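Local coordinates for phosphotriesterase family protein (Listeria monocytogenes serotype 4b str. H7858, PDB 3PNZ) that probably hydrolyses phosphorylated sugar lactones, using a zinc centre held in a TIM-barrel amidohydrolase fold, at residues E196-L201 with E209-G214. Sequence-based numbering, arbitrary orientation.
Sequences EQIEIL and EYLSIG
L201 and L211 make the tightest touch between helix 194-203 and strand 211-213: CD1 of L201 lies 3.6 Å from CD2 of L211 and 4.2 Å from L211 CD1, so one methyl of the helix residue meets both branches of the strand residue, the two side chains crossing nearly at right angles. The side chain of L211 leaves the strand toward the helix, and with CG anti to the backbone N (chi1 171°) its CD2 methyl comes to L201 CD1. One turn earlier, I198 meets I213 methyl to methyl, CD1 to CD1 at 4.1 Å, again crosswise, while I198 CG1 stands 4.4 Å from L211 CD2. I198 starts off to the flank of the strand, and its CG1 branch brings the terminal methyl across. The axes of 196-201 and 211-213 come within 11.3 Å and run almost antiparallel (164°), as expected for the return limb of a beta-alpha-beta crossover, in which helix 194-203 links the parallel neighbours 184-186 and 211-213 of the TIM barrel. No hydrogen bond spans the interface. Q197 passes I213 more loosely, OE1 to CG2 at 4.4 Å; its buried amide is taken up by T157 OG1 and the carbonyl of the zinc ligand H187 on NE2, and by S186 OG on OE1. On the strand side, L211 and I213 also pack against strand 184-186, and L201 rests on I170 of helix 164-180.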
ATOM      1  N   GLU A 196      16.448   8.762   1.338  1.00 15.99           N
ATOM      2  CA  GLU A 196      16.759   9.157  -0.029  1.00 16.68           C
ATOM      3  C   GLU A 196      15.493   9.408  -0.858  1.00 17.26           C
ATOM      4  O   GLU A 196      15.468  10.321  -1.689  1.00 19.03           O
ATOM      5  CB  GLU A 196      17.668   8.134  -0.708  1.00 16.52           C
ATOM      6  CG  GLU A 196      19.080   8.097  -0.104  1.00 18.32           C
ATOM      7  CD  GLU A 196      19.155   7.343   1.213  1.00 22.85           C
ATOM      8  OE1 GLU A 196      18.170   6.683   1.601  1.00 20.71           O
ATOM      9  OE2 GLU A 196      20.218   7.398   1.867  1.00 27.26           O
ATOM     10  N   GLN A 197      14.454   8.603  -0.638  1.00 16.34           N
ATOM     11  CA  GLN A 197      13.159   8.868  -1.255  1.00 15.31           C
ATOM     12  C   GLN A 197      12.704  10.263  -0.852  1.00 18.22           C
ATOM     13  O   GLN A 197      12.261  11.054  -1.683  1.00 18.00           O
ATOM     14  CB  GLN A 197      12.107   7.870  -0.789  1.00 15.98           C
ATOM     15  CG  GLN A 197      12.294   6.453  -1.316  1.00 18.11           C
ATOM     16  CD  GLN A 197      11.155   5.548  -0.896  1.00 18.52           C
ATOM     17  OE1 GLN A 197      10.303   5.932  -0.092  1.00 18.21           O
ATOM     18  NE2 GLN A 197      11.131   4.340  -1.443  1.00 16.67           N
ATOM     19  N   ILE A 198      12.821  10.551   0.438  1.00 16.86           N
ATOM     20  CA  ILE A 198      12.393  11.839   0.978  1.00 18.22           C
ATOM     21  C   ILE A 198      13.146  13.006   0.334  1.00 21.52           C
ATOM     22  O   ILE A 198      12.552  14.039   0.038  1.00 19.25           O
ATOM     23  CB  ILE A 198      12.491  11.855   2.519  1.00 17.66           C
ATOM     24  CG1 ILE A 198      11.333  11.041   3.109  1.00 19.72           C
ATOM     25  CG2 ILE A 198      12.523  13.274   3.067  1.00 19.93           C
ATOM     26  CD1 ILE A 198      11.586  10.538   4.511  1.00 19.59           C
ATOM     27  N   GLU A 199      14.445  12.841   0.091  1.00 18.14           N
ATOM     28  CA  GLU A 199      15.206  13.917  -0.537  1.00 19.72           C
ATOM     29  C   GLU A 199      14.693  14.223  -1.940  1.00 20.32           C
ATOM     30  O   GLU A 199      14.611  15.384  -2.339  1.00 21.11           O
ATOM     31  CB  GLU A 199      16.700  13.593  -0.574  1.00 21.38           C
ATOM     32  CG  GLU A 199      17.396  13.826   0.754  1.00 31.91           C
ATOM     33  CD  GLU A 199      17.137  15.222   1.306  1.00 35.36           C
ATOM     34  OE1 GLU A 199      17.252  16.201   0.534  1.00 34.64           O
ATOM     35  OE2 GLU A 199      16.818  15.338   2.510  1.00 33.61           O
ATOM     36  N   ILE A 200      14.359  13.183  -2.695  1.00 17.80           N
ATOM     37  CA  ILE A 200      13.831  13.390  -4.041  1.00 18.12           C
ATOM     38  C   ILE A 200      12.482  14.096  -3.978  1.00 19.26           C
ATOM     39  O   ILE A 200      12.206  15.012  -4.758  1.00 19.49           O
ATOM     40  CB  ILE A 200      13.743  12.082  -4.830  1.00 18.23           C
ATOM     41  CG1 ILE A 200      15.156  11.558  -5.102  1.00 21.27           C
ATOM     42  CG2 ILE A 200      12.983  12.302  -6.148  1.00 18.35           C
ATOM     43  CD1 ILE A 200      15.196  10.149  -5.640  1.00 20.62           C
ATOM     44  N   LEU A 201      11.648  13.678  -3.036  1.00 17.25           N
ATOM     45  CA  LEU A 201      10.340  14.311  -2.872  1.00 17.54           C
ATOM     46  C   LEU A 201      10.488  15.771  -2.463  1.00 18.91           C
ATOM     47  O   LEU A 201       9.707  16.618  -2.893  1.00 19.89           O
ATOM     48  CB  LEU A 201       9.497  13.546  -1.855  1.00 17.35           C
ATOM     49  CG  LEU A 201       9.095  12.148  -2.332  1.00 21.53           C
ATOM     50  CD1 LEU A 201       8.388  11.387  -1.224  1.00 21.18           C
ATOM     51  CD2 LEU A 201       8.218  12.234  -3.576  1.00 17.72           C
ATOM     52  N   GLU A 209       4.245  14.976   4.857  1.00 17.97           N
ATOM     53  CA  GLU A 209       3.099  14.396   5.535  1.00 17.73           C
ATOM     54  C   GLU A 209       2.069  13.872   4.529  1.00 18.10           C
ATOM     55  O   GLU A 209       1.065  13.279   4.920  1.00 18.39           O
ATOM     56  CB  GLU A 209       2.457  15.396   6.510  1.00 18.77           C
ATOM     57  CG  GLU A 209       1.787  16.581   5.840  1.00 20.62           C
ATOM     58  CD  GLU A 209       2.702  17.785   5.650  1.00 25.65           C
ATOM     59  OE1 GLU A 209       2.175  18.914   5.545  1.00 24.95           O
ATOM     60  OE2 GLU A 209       3.942  17.629   5.594  1.00 21.27           O
ATOM     61  N   TYR A 210       2.322  14.080   3.240  1.00 17.45           N
ATOM     62  CA  TYR A 210       1.466  13.524   2.188  1.00 14.77           C
ATOM     63  C   TYR A 210       1.901  12.124   1.768  1.00 18.36           C
ATOM     64  O   TYR A 210       1.314  11.528   0.861  1.00 17.85           O
ATOM     65  CB  TYR A 210       1.493  14.411   0.937  1.00 17.72           C
ATOM     66  CG  TYR A 210       0.909  15.803   1.099  1.00 18.01           C
ATOM     67  CD1 TYR A 210       0.275  16.200   2.273  1.00 18.73           C
ATOM     68  CD2 TYR A 210       0.999  16.720   0.062  1.00 17.23           C
ATOM     69  CE1 TYR A 210      -0.251  17.496   2.398  1.00 19.16           C
ATOM     70  CE2 TYR A 210       0.473  18.011   0.175  1.00 18.10           C
ATOM     71  CZ  TYR A 210      -0.146  18.386   1.348  1.00 19.17           C
ATOM     72  OH  TYR A 210      -0.668  19.665   1.462  1.00 19.12           O
ATOM     73  N   LEU A 211       2.952  11.624   2.407  1.00 16.32           N
ATOM     74  CA  LEU A 211       3.545  10.340   2.036  1.00 16.94           C
ATOM     75  C   LEU A 211       3.339   9.300   3.135  1.00 15.17           C
ATOM     76  O   LEU A 211       3.496   9.613   4.313  1.00 17.25           O
ATOM     77  CB  LEU A 211       5.051  10.532   1.823  1.00 15.68           C
ATOM     78  CG  LEU A 211       5.902   9.264   1.631  1.00 16.57           C
ATOM     79  CD1 LEU A 211       5.618   8.615   0.280  1.00 19.25           C
ATOM     80  CD2 LEU A 211       7.384   9.625   1.750  1.00 18.34           C
ATOM     81  N   SER A 212       2.976   8.072   2.763  1.00 14.73           N
ATOM     82  CA  SER A 212       3.120   6.942   3.684  1.00 14.96           C
ATOM     83  C   SER A 212       4.197   6.026   3.122  1.00 17.10           C
ATOM     84  O   SER A 212       4.213   5.730   1.926  1.00 16.83           O
ATOM     85  CB  SER A 212       1.814   6.166   3.881  1.00 17.02           C
ATOM     86  OG  SER A 212       1.287   5.739   2.646  1.00 19.99           O
ATOM     87  N   ILE A 213       5.098   5.599   3.992  1.00 15.91           N
ATOM     88  CA  ILE A 213       6.232   4.795   3.562  1.00 15.94           C
ATOM     89  C   ILE A 213       5.996   3.340   3.949  1.00 17.54           C
ATOM     90  O   ILE A 213       5.874   3.003   5.130  1.00 17.68           O
ATOM     91  CB  ILE A 213       7.529   5.329   4.170  1.00 15.05           C
ATOM     92  CG1 ILE A 213       7.722   6.796   3.779  1.00 19.80           C
ATOM     93  CG2 ILE A 213       8.740   4.452   3.753  1.00 17.15           C
ATOM     94  CD1 ILE A 213       8.906   7.441   4.436  1.00 19.83           C
ATOM     95  N   GLY A 214       5.913   2.483   2.938  1.00 17.09           N
ATOM     96  CA  GLY A 214       5.643   1.072   3.154  1.00 18.32           C
ATOM     97  C   GLY A 214       6.846   0.304   3.683  1.00 19.99           C
ATOM     98  O   GLY A 214       7.997   0.704   3.473  1.00 19.17           O
TER